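Local coordinates for probable zinc protease (Pseudomonas aeruginosa, PDB 4NNZ) that serves as the PA0372 subunit of the heterodimeric zinc protease PA0371-PA0372, a metallopeptidase of the M16 family, at the interface of chains A and B. Sequence-based numbering; all coordinates share one arbitrary frame. Chains: chain A/B, Probable zinc protease.

The interface of chains A and B. Residues chain A 154-155, 228; chain B 147, 165.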
loop_
_atom_site.group_PDB
_atom_site.type_symbol
_atom_site.label_atom_id
_atom_site.label_comp_id
_atom_site.label_asym_id
_atom_site.label_seq_id
_atom_site.Cartn_x
_atom_site.Cartn_y
_atom_site.Cartn_z
ATOM N N PRO A 154 0.376 1.709 6.875
ATOM C CA PRO A 154 -0.835 1.434 6.129
ATOM C C PRO A 154 -1.088 2.359 4.967
ATOM O O PRO A 154 -1.530 1.892 3.959
ATOM C CB PRO A 154 -1.918 1.678 7.154
ATOM C CG PRO A 154 -1.295 1.426 8.429
ATOM C CD PRO A 154 0.093 1.861 8.303
ATOM N N ALA A 155 -0.867 3.643 5.120
ATOM C CA ALA A 155 -1.215 4.564 4.079
ATOM C C ALA A 155 -0.099 5.054 3.199
ATOM O O ALA A 155 -0.347 5.484 2.102
ATOM C CB ALA A 155 -1.944 5.738 4.672
ATOM N N LEU A 228 -0.817 7.860 8.708
ATOM C CA LEU A 228 -1.734 8.244 9.738
ATOM C C LEU A 228 -0.931 8.464 10.968
ATOM O O LEU A 228 0.034 7.795 11.193
ATOM C CB LEU A 228 -2.721 7.136 9.998
ATOM C CG LEU A 228 -3.891 6.909 9.060
ATOM C CD1 LEU A 228 -3.433 6.821 7.631
ATOM C CD2 LEU A 228 -4.567 5.631 9.433
ATOM N N ARG B 147 -9.240 0.492 8.285
ATOM C CA ARG B 147 -8.017 0.080 8.896
ATOM C C ARG B 147 -7.779 -1.402 8.808
ATOM O O ARG B 147 -6.686 -1.824 8.585
ATOM C CB ARG B 147 -7.948 0.570 10.319
ATOM C CG ARG B 147 -7.271 1.906 10.462
ATOM C CD ARG B 147 -8.270 2.984 10.751
ATOM N NE ARG B 147 -7.740 4.325 10.682
ATOM C CZ ARG B 147 -7.205 4.957 11.704
ATOM N NH1 ARG B 147 -7.107 4.363 12.857
ATOM N NH2 ARG B 147 -6.779 6.177 11.584
ATOM N N TRP B 165 -7.230 8.462 1.236
ATOM C CA TRP B 165 -6.741 8.893 2.522
ATOM C C TRP B 165 -6.789 10.394 2.575
ATOM O O TRP B 165 -6.570 11.036 1.609
ATOM C CB TRP B 165 -5.315 8.414 2.774
ATOM C CG TRP B 165 -5.074 6.933 2.844
ATOM C CD1 TRP B 165 -4.383 6.194 1.956
ATOM C CD2 TRP B 165 -5.473 6.031 3.861
ATOM N NE1 TRP B 165 -4.347 4.908 2.323
ATOM C CE2 TRP B 165 -5.014 4.774 3.499
ATOM C CE3 TRP B 165 -6.197 6.152 5.031
ATOM C CZ2 TRP B 165 -5.241 3.667 4.262
ATOM C CZ3 TRP B 165 -6.414 5.045 5.780
ATOM C CH2 TRP B 165 -5.947 3.828 5.398
#
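The methyl of A:Ala155 sits on one face of the B:Trp165 indole in a CH-pi contact, with CB 3.4 Å from CE2, on the bond shared by the two rings. It bears more directly on the pyrrole part: CB is 3.4 Å from the centroid of the five-membered ring and farther from that of the six-membered one. The backbone follows the methyl onto the same side, and A:Ala155 CA comes within 3.6 Å of the indole nitrogen NE1 of B:Trp165. Beyond the rim, the A:Pro154 carbonyl oxygen O lies on this side too, 4.1 Å from CZ2 of B:Trp165, a loose van der Waals approach.

A:Leu228 adds to the cover of the same face, over the benzo part. Its CD1 methyl stands above the plane near the rim, 3.9 Å from CE3 of B:Trp165, and the two side chains run nearly perpendicular to each other. With CG of B:Trp165 anti to the carbonyl carbon (chi1 -63°) and the ring turned by chi2 of 112°, a single broad face is presented to both the alanine and the leucine.

The other leucine branch turns to B:Arg147, which reaches it from the opposite direction. A:Leu228 CD2 lies 3.5 Å from the guanidinium carbon CZ of B:Arg147; the methyl comes in obliquely past the NE-NH2 edge, out of the guanidinium plane, and does not stack on its face. A bend at chi2 (107°) in the arginine chain, which starts from helix 140-152, helps carry that head to the leucine. The two branches of A:Leu228 thus divide the work, CD1 resting on the indole and CD2 meeting the guanidinium beside it.

The patch hides 181 Å² of protein surface and recurs with the chains exchanged across the two-fold axis. It helps join two PA0372 copies in the deposited assembly; because the protease is a PA0371-PA0372 heterodimer, this self-pairing may reflect crystallisation of the isolated subunit.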